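Sialidase B (Streptococcus pneumoniae TIGR4, PDB 4XJ9) hydrolyses alpha-2,3, alpha-2,6 and alpha-2,8 glycosidic linkages of terminal sialic acid residues in oligosaccharides, glycoproteins and glycolipids. Local coordinates at residues 115-120 / 134-139; 205-210 / 228-233. The protein carries 1 engineered substitution. All blocks are in the same frame, centred on the assembly; numbering follows the deposited sequence.

From the N terminus, the chain first builds a concanavalin-like beta-sandwich. There contact 1 closes a short loop: strands 118-123 and 126-132 form a hairpin, and the chain leaving it, 134-139, passes back beside 115-120 on its way to strand 147-150 of the other sheet. Contact 2 opens only after this loop has closed, so the two neither nest nor cross. It repeats the manoeuvre in the catalytic beta-propeller, where the loop 228-233 after strand 219-226 folds back on the start of strand 205-213. Their centres lie about 32 Å apart, contact 1 out in the sandwich and contact 2 at the active site.

Contact 1: 115-120 / 134-139; sequences KDKTYT and DTFLPI
F136 turns its ring in toward K117 and Y119 by setting CG anti to the backbone N (chi1 -176°), while Y119 sets CG anti to its own carbonyl carbon (chi1 -58°), which carries the ring up to F136 and the hydroxyl to L137. The two rings end up nearly parallel, their planes 14° apart, but displaced so much that little of one ring lies over the other; the centroids are 4.8 Å apart. Contact is made by the rim of the phenylalanine, whose CE1 sits over one face of the tyrosine ring, 3.5 Å from Y119 CE1. In return the Y119 hydroxyl lies above the F136 ring, off toward its rim.

Y119 OH also donates to L137 O at 2.6 Å, reaching the oxygen from above the carbonyl plane, while the oxygen itself lies at the edge of the tyrosine ring, close to its plane. K117 runs antiparallel to the phenylalanine side chain, its CG 3.8 Å from F136 CB and its CA 3.4 Å from F136 CD1. The chain bends at chi3 before the ammonium reaches the backbone of D134. The modelled K117 NZ to D134 O distance, 2.4 Å, is too short to take literally, so the details of that hydrogen bond are doubtful.

A G1 beta bulge, K117 and T118 opposite D113, shapes the turn between strands 102-113 and 118-123. Y119 also touches F110 in its own sheet and I78 in the facing one, which places it inside the sandwich. The chemistry is thus split: a buried phenol donates a hydrogen bond to a main-chain carbonyl, tying the loop to the inner side of the strand, and a lysine at the partly exposed rim meets the same loop where it leaves the hairpin.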
ATOM      1  N   LYS A 115      29.015  -5.276  18.375  1.00 28.68           N
ATOM      2  CA  LYS A 115      30.042  -5.225  17.340  1.00 33.48           C
ATOM      3  C   LYS A 115      29.698  -4.232  16.227  1.00 32.42           C
ATOM      4  O   LYS A 115      30.544  -3.435  15.827  1.00 32.31           O
ATOM      5  CB  LYS A 115      30.283  -6.617  16.756  1.00 32.78           C
ATOM      6  CG  LYS A 115      30.593  -7.701  17.792  1.00 38.95           C
ATOM      7  CD  LYS A 115      31.844  -7.398  18.611  1.00 39.88           C
ATOM      8  CE  LYS A 115      32.251  -8.594  19.481  1.00 47.71           C
ATOM      9  NZ  LYS A 115      31.138  -9.052  20.368  1.00 44.31           N
ATOM     10  N   ASP A 116      28.461  -4.267  15.738  1.00 30.53           N
ATOM     11  CA  ASP A 116      28.042  -3.322  14.703  1.00 32.27           C
ATOM     12  C   ASP A 116      27.313  -2.108  15.280  1.00 28.92           C
ATOM     13  O   ASP A 116      26.891  -1.217  14.538  1.00 29.75           O
ATOM     14  CB  ASP A 116      27.169  -4.014  13.652  1.00 32.54           C
ATOM     15  CG  ASP A 116      27.985  -4.756  12.612  1.00 38.36           C
ATOM     16  OD1 ASP A 116      28.928  -5.488  12.982  1.00 38.71           O
ATOM     17  OD2 ASP A 116      27.678  -4.603  11.413  1.00 47.92           O
ATOM     18  N   LYS A 117      27.175  -2.082  16.603  1.00 25.92           N
ATOM     19  CA  LYS A 117      26.489  -0.999  17.310  1.00 24.18           C
ATOM     20  C   LYS A 117      25.069  -0.763  16.800  1.00 24.94           C
ATOM     21  O   LYS A 117      24.634   0.387  16.672  1.00 22.03           O
ATOM     22  CB  LYS A 117      27.286   0.311  17.243  1.00 25.37           C
ATOM     23  CG  LYS A 117      28.679   0.236  17.870  1.00 31.81           C
ATOM     24  CD  LYS A 117      29.526   1.405  17.378  1.00 33.28           C
ATOM     25  CE  LYS A 117      30.127   2.192  18.519  1.00 35.80           C
ATOM     26  NZ  LYS A 117      30.631   3.536  18.063  1.00 41.18           N
ATOM     27  N   THR A 118      24.345  -1.848  16.545  1.00 24.44           N
ATOM     28  CA  THR A 118      23.049  -1.759  15.883  1.00 24.84           C
ATOM     29  C   THR A 118      21.950  -2.461  16.679  1.00 23.64           C
ATOM     30  O   THR A 118      22.170  -3.548  17.221  1.00 23.67           O
ATOM     31  CB  THR A 118      23.127  -2.339  14.459  1.00 24.24           C
ATOM     32  OG1 THR A 118      24.075  -1.576  13.695  1.00 30.11           O
ATOM     33  CG2 THR A 118      21.754  -2.282  13.762  1.00 25.25           C
ATOM     34  N   TYR A 119      20.785  -1.815  16.757  1.00 19.82           N
ATOM     35  CA  TYR A 119      19.596  -2.398  17.363  1.00 15.38           C
ATOM     36  C   TYR A 119      18.583  -2.678  16.257  1.00 19.23           C
ATOM     37  O   TYR A 119      18.151  -1.753  15.553  1.00 19.21           O
ATOM     38  CB  TYR A 119      18.970  -1.421  18.358  1.00 18.29           C
ATOM     39  CG  TYR A 119      19.878  -0.976  19.493  1.00 17.80           C
ATOM     40  CD1 TYR A 119      20.167  -1.823  20.560  1.00 17.36           C
ATOM     41  CD2 TYR A 119      20.426   0.294  19.502  1.00 19.50           C
ATOM     42  CE1 TYR A 119      20.994  -1.410  21.600  1.00 20.23           C
ATOM     43  CE2 TYR A 119      21.251   0.715  20.536  1.00 21.65           C
ATOM     44  CZ  TYR A 119      21.530  -0.137  21.577  1.00 20.76           C
ATOM     45  OH  TYR A 119      22.346   0.299  22.601  1.00 24.61           O
ATOM     46  N   THR A 120      18.187  -3.938  16.113  1.00 16.98           N
ATOM     47  CA  THR A 120      17.280  -4.337  15.038  1.00 17.09           C
ATOM     48  C   THR A 120      16.071  -5.069  15.601  1.00 18.64           C
ATOM     49  O   THR A 120      16.220  -5.981  16.432  1.00 17.89           O
ATOM     50  CB  THR A 120      17.990  -5.252  14.029  1.00 18.51           C
ATOM     51  OG1 THR A 120      19.176  -4.599  13.558  1.00 17.24           O
ATOM     52  CG2 THR A 120      17.082  -5.578  12.831  1.00 19.04           C
ATOM     53  N   ASP A 134      26.206   5.908  17.463  1.00 23.38           N
ATOM     54  CA  ASP A 134      27.595   6.266  17.724  1.00 31.75           C
ATOM     55  C   ASP A 134      28.079   5.671  19.042  1.00 28.95           C
ATOM     56  O   ASP A 134      29.165   5.092  19.108  1.00 30.49           O
ATOM     57  CB  ASP A 134      27.749   7.785  17.773  1.00 31.29           C
ATOM     58  CG  ASP A 134      27.548   8.434  16.423  1.00 35.57           C
ATOM     59  OD1 ASP A 134      27.012   9.565  16.385  1.00 41.65           O
ATOM     60  OD2 ASP A 134      27.927   7.811  15.407  1.00 34.57           O
ATOM     61  N   THR A 135      27.273   5.825  20.092  1.00 27.16           N
ATOM     62  CA  THR A 135      27.602   5.285  21.412  1.00 26.45           C
ATOM     63  C   THR A 135      26.657   4.140  21.775  1.00 28.33           C
ATOM     64  O   THR A 135      25.495   4.371  22.124  1.00 28.73           O
ATOM     65  CB  THR A 135      27.499   6.370  22.489  1.00 32.78           C
ATOM     66  OG1 THR A 135      28.271   7.512  22.095  1.00 33.49           O
ATOM     67  CG2 THR A 135      28.007   5.844  23.818  1.00 31.11           C
ATOM     68  N   PHE A 136      27.150   2.905  21.688  1.00 30.13           N
ATOM     69  CA  PHE A 136      26.294   1.734  21.886  1.00 28.18           C
ATOM     70  C   PHE A 136      26.063   1.476  23.364  1.00 27.70           C
ATOM     71  O   PHE A 136      26.992   1.589  24.155  1.00 26.00           O
ATOM     72  CB  PHE A 136      26.934   0.502  21.257  1.00 25.04           C
ATOM     73  CG  PHE A 136      26.079  -0.734  21.325  1.00 24.54           C
ATOM     74  CD1 PHE A 136      25.044  -0.928  20.416  1.00 22.23           C
ATOM     75  CD2 PHE A 136      26.324  -1.716  22.280  1.00 22.82           C
ATOM     76  CE1 PHE A 136      24.262  -2.069  20.463  1.00 24.62           C
ATOM     77  CE2 PHE A 136      25.548  -2.859  22.332  1.00 24.83           C
ATOM     78  CZ  PHE A 136      24.514  -3.039  21.419  1.00 26.03           C
ATOM     79  N   LEU A 137      24.827   1.132  23.729  1.00 23.14           N
ATOM     80  CA  LEU A 137      24.503   0.764  25.107  1.00 22.11           C
ATOM     81  C   LEU A 137      24.029  -0.681  25.163  1.00 27.16           C
ATOM     82  O   LEU A 137      22.892  -0.987  24.776  1.00 24.57           O
ATOM     83  CB  LEU A 137      23.435   1.698  25.694  1.00 21.48           C
ATOM     84  CG  LEU A 137      22.899   1.371  27.093  1.00 24.40           C
ATOM     85  CD1 LEU A 137      24.027   1.062  28.058  1.00 28.50           C
ATOM     86  CD2 LEU A 137      22.059   2.514  27.625  1.00 22.62           C
ATOM     87  N   PRO A 138      24.909  -1.584  25.622  1.00 24.38           N
ATOM     88  CA  PRO A 138      24.519  -2.988  25.774  1.00 27.04           C
ATOM     89  C   PRO A 138      23.404  -3.065  26.805  1.00 29.44           C
ATOM     90  O   PRO A 138      23.463  -2.341  27.806  1.00 28.29           O
ATOM     91  CB  PRO A 138      25.794  -3.650  26.307  1.00 26.65           C
ATOM     92  CG  PRO A 138      26.915  -2.763  25.831  1.00 25.50           C
ATOM     93  CD  PRO A 138      26.346  -1.367  25.878  1.00 29.68           C
ATOM     94  N   ILE A 139      22.394  -3.896  26.559  1.00 23.85           N
ATOM     95  CA  ILE A 139      21.246  -3.955  27.453  1.00 27.92           C
ATOM     96  C   ILE A 139      21.627  -4.506  28.832  1.00 31.78           C
ATOM     97  O   ILE A 139      20.966  -4.210  29.819  1.00 32.09           O
ATOM     98  CB  ILE A 139      20.063  -4.768  26.858  1.00 26.53           C
ATOM     99  CG1 ILE A 139      20.406  -6.259  26.766  1.00 26.34           C
ATOM    100  CG2 ILE A 139      19.641  -4.213  25.495  1.00 22.01           C
ATOM    101  CD1 ILE A 139      19.227  -7.112  26.365  1.00 27.01           C
TER

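Contact 2: 205-210 / 228-233; sequences YFRIPT and GGTHDS
Y205 offers the face of its ring to the backbone of G229, and T230 crosses the tyrosine side chain at about a right angle. G229 CA stands over the ring, 3.9 Å from the Y205 centroid, in a CH-pi contact whose closest approach is to Y205 CD2 at 3.5 Å. Beside it T230 CG2 meets Y205 CB at 3.8 Å. The methyl gets there because T230 CG2 is anti to the carbonyl carbon; T230 OG1 is turned to accept from the backbone N of H642, and the far end of the tyrosine, OH, bonds to the backbone N of W270.

Two residues further along the strand, R207 meets D232 of the loop at a slant, guanidinium and carboxylate planes 27° apart. They make no salt bridge: D232 OD2 lies 4.0 Å from R207 NH1 and well out of the guanidinium plane. A water sits at the guanidinium edge, in plane, accepting a weak bond from R207 NH1 at 2.7 Å and donating to D232 OD2 at the same distance. Stronger partners lie outside: E631 salt-bridges R207 NE, R226 salt-bridges D232 OD2, and Y615 makes a cation-pi contact with R207.

By similarity, D232 is the proton acceptor and Y615 the nucleophile, while R207, R519 and R581 correspond to the arginine triad that in sialidases holds the substrate carboxylate. The tyrosine ring, G229-T230 backbone and threonine methyl therefore join strand to loop beside the catalytic groups; R207 and D232 are linked loosely, through that water, and the salt bridges to E631 and R226 probably set their positions.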
ATOM      1  N   TYR A 205       8.656   0.360  -0.576  1.00 10.84           N
ATOM      2  CA  TYR A 205       7.289   0.679  -0.140  1.00 11.93           C
ATOM      3  C   TYR A 205       6.251   0.265  -1.170  1.00 12.39           C
ATOM      4  O   TYR A 205       6.521   0.283  -2.372  1.00 11.88           O
ATOM      5  CB  TYR A 205       7.168   2.175   0.178  1.00 11.43           C
ATOM      6  CG  TYR A 205       8.250   2.596   1.117  1.00 13.08           C
ATOM      7  CD1 TYR A 205       8.134   2.362   2.477  1.00 13.60           C
ATOM      8  CD2 TYR A 205       9.417   3.173   0.642  1.00 15.25           C
ATOM      9  CE1 TYR A 205       9.154   2.703   3.343  1.00 14.28           C
ATOM     10  CE2 TYR A 205      10.440   3.524   1.501  1.00 14.50           C
ATOM     11  CZ  TYR A 205      10.302   3.289   2.844  1.00 14.29           C
ATOM     12  OH  TYR A 205      11.322   3.637   3.696  1.00 12.81           O
ATOM     13  N   PHE A 206       5.073  -0.127  -0.687  1.00 11.96           N
ATOM     14  CA  PHE A 206       3.964  -0.501  -1.562  1.00 10.75           C
ATOM     15  C   PHE A 206       2.676   0.113  -1.041  1.00  9.54           C
ATOM     16  O   PHE A 206       2.528   0.323   0.162  1.00 11.50           O
ATOM     17  CB  PHE A 206       3.828  -2.029  -1.642  1.00 11.74           C
ATOM     18  CG  PHE A 206       5.059  -2.704  -2.184  1.00 12.07           C
ATOM     19  CD1 PHE A 206       5.246  -2.850  -3.551  1.00 10.48           C
ATOM     20  CD2 PHE A 206       6.061  -3.115  -1.325  1.00 11.26           C
ATOM     21  CE1 PHE A 206       6.403  -3.451  -4.047  1.00 12.83           C
ATOM     22  CE2 PHE A 206       7.212  -3.704  -1.807  1.00 13.27           C
ATOM     23  CZ  PHE A 206       7.386  -3.878  -3.163  1.00 12.84           C
ATOM     24  N   ARG A 207       1.756   0.404  -1.959  1.00  9.44           N
ATOM     25  CA  ARG A 207       0.462   0.983  -1.631  1.00 10.06           C
ATOM     26  C   ARG A 207      -0.531   0.618  -2.732  1.00 12.10           C
ATOM     27  O   ARG A 207      -0.142   0.233  -3.830  1.00 12.24           O
ATOM     28  CB  ARG A 207       0.548   2.518  -1.489  1.00 13.17           C
ATOM     29  CG  ARG A 207       1.008   3.054  -0.092  1.00 11.90           C
ATOM     30  CD  ARG A 207       0.200   4.279   0.335  1.00 18.87           C
ATOM     31  NE  ARG A 207      -1.198   3.958   0.600  1.00 19.52           N
ATOM     32  CZ  ARG A 207      -2.157   4.871   0.758  1.00 26.53           C
ATOM     33  NH1 ARG A 207      -1.851   6.156   0.686  1.00 20.41           N
ATOM     34  NH2 ARG A 207      -3.424   4.499   0.992  1.00 21.33           N
ATOM     35  N   ILE A 208      -1.817   0.742  -2.429  1.00 12.31           N
ATOM     36  CA  ILE A 208      -2.877   0.590  -3.424  1.00 11.11           C
ATOM     37  C   ILE A 208      -2.929  -0.816  -4.046  1.00 11.08           C
ATOM     38  O   ILE A 208      -2.739  -0.977  -5.246  1.00 10.96           O
ATOM     39  CB  ILE A 208      -2.785   1.679  -4.552  1.00 12.35           C
ATOM     40  CG1 ILE A 208      -2.215   3.016  -4.036  1.00 12.43           C
ATOM     41  CG2 ILE A 208      -4.147   1.886  -5.216  1.00 10.19           C
ATOM     42  CD1 ILE A 208      -3.014   3.690  -2.914  1.00 14.27           C
ATOM     43  N   PRO A 209      -3.220  -1.841  -3.229  1.00 12.69           N
ATOM     44  CA  PRO A 209      -3.273  -3.222  -3.719  1.00  8.56           C
ATOM     45  C   PRO A 209      -4.494  -3.447  -4.595  1.00 13.49           C
ATOM     46  O   PRO A 209      -5.489  -2.739  -4.425  1.00 10.96           O
ATOM     47  CB  PRO A 209      -3.465  -4.025  -2.432  1.00 12.71           C
ATOM     48  CG  PRO A 209      -4.197  -3.068  -1.511  1.00 14.21           C
ATOM     49  CD  PRO A 209      -3.562  -1.751  -1.798  1.00 11.25           C
ATOM     50  N   THR A 210      -4.406  -4.407  -5.520  1.00  9.99           N
ATOM     51  CA  THR A 210      -5.582  -4.887  -6.251  1.00 11.84           C
ATOM     52  C   THR A 210      -5.534  -6.407  -6.289  1.00  9.03           C
ATOM     53  O   THR A 210      -4.469  -7.010  -6.083  1.00  9.46           O
ATOM     54  CB  THR A 210      -5.665  -4.330  -7.692  1.00 10.61           C
ATOM     55  OG1 THR A 210      -4.726  -5.011  -8.534  1.00 14.61           O
ATOM     56  CG2 THR A 210      -5.364  -2.833  -7.729  1.00 11.04           C
ATOM     57  N   GLY A 228       9.966   6.503  -3.287  1.00 12.08           N
ATOM     58  CA  GLY A 228      10.299   7.656  -2.467  1.00 15.06           C
ATOM     59  C   GLY A 228       9.446   7.702  -1.220  1.00 15.88           C
ATOM     60  O   GLY A 228       8.682   8.640  -1.014  1.00 14.57           O
ATOM     61  N   GLY A 229       9.563   6.675  -0.388  1.00 13.20           N
ATOM     62  CA  GLY A 229       8.659   6.543   0.738  1.00 13.13           C
ATOM     63  C   GLY A 229       7.273   6.218   0.218  1.00 13.71           C
ATOM     64  O   GLY A 229       7.109   5.892  -0.964  1.00 14.90           O
ATOM     65  N   THR A 230       6.265   6.328   1.079  1.00 15.44           N
ATOM     66  CA  THR A 230       4.898   5.989   0.685  1.00 14.33           C
ATOM     67  C   THR A 230       4.104   7.130   0.049  1.00 15.56           C
ATOM     68  O   THR A 230       2.933   6.939  -0.271  1.00 11.03           O
ATOM     69  CB  THR A 230       4.098   5.466   1.879  1.00 13.41           C
ATOM     70  OG1 THR A 230       4.245   6.374   2.970  1.00 13.71           O
ATOM     71  CG2 THR A 230       4.598   4.082   2.307  1.00 10.61           C
ATOM     72  N   HIS A 231       4.730   8.297  -0.145  1.00 12.00           N
ATOM     73  CA  HIS A 231       4.035   9.472  -0.691  1.00 11.95           C
ATOM     74  C   HIS A 231       3.325   9.209  -2.024  1.00 15.48           C
ATOM     75  O   HIS A 231       3.839   8.449  -2.862  1.00 14.37           O
ATOM     76  CB  HIS A 231       5.028  10.613  -0.940  1.00 11.74           C
ATOM     77  CG  HIS A 231       5.679  11.154   0.293  1.00 15.67           C
ATOM     78  ND1 HIS A 231       4.969  11.522   1.414  1.00 12.82           N
ATOM     79  CD2 HIS A 231       6.979  11.447   0.553  1.00 14.27           C
ATOM     80  CE1 HIS A 231       5.805  11.996   2.326  1.00 14.44           C
ATOM     81  NE2 HIS A 231       7.030  11.962   1.826  1.00 13.12           N
ATOM     82  N   ASP A 232       2.161   9.842  -2.225  1.00 13.62           N
ATOM     83  CA  ASP A 232       1.546   9.897  -3.548  1.00 15.31           C
ATOM     84  C   ASP A 232       2.413  10.741  -4.476  1.00 14.80           C
ATOM     85  O   ASP A 232       3.263  11.517  -4.019  1.00 14.67           O
ATOM     86  CB  ASP A 232       0.160  10.561  -3.511  1.00 15.74           C
ATOM     87  CG  ASP A 232      -0.865   9.797  -2.689  1.00 16.66           C
ATOM     88  OD1 ASP A 232      -1.966  10.355  -2.494  1.00 18.92           O
ATOM     89  OD2 ASP A 232      -0.602   8.665  -2.237  1.00 14.08           O
ATOM     90  N   SER A 233       2.170  10.617  -5.777  1.00 15.07           N
ATOM     91  CA  SER A 233       2.811  11.474  -6.772  1.00 15.70           C
ATOM     92  C   SER A 233       2.600  12.935  -6.384  1.00 20.53           C
ATOM     93  O   SER A 233       1.535  13.264  -5.856  1.00 19.28           O
ATOM     94  CB  SER A 233       2.209  11.206  -8.147  1.00 15.79           C
ATOM     95  OG  SER A 233       2.325   9.833  -8.482  1.00 14.43           O
TER
HETATM   96  O   HOH W   1      -0.527   8.469   0.464  1.00 23.79           O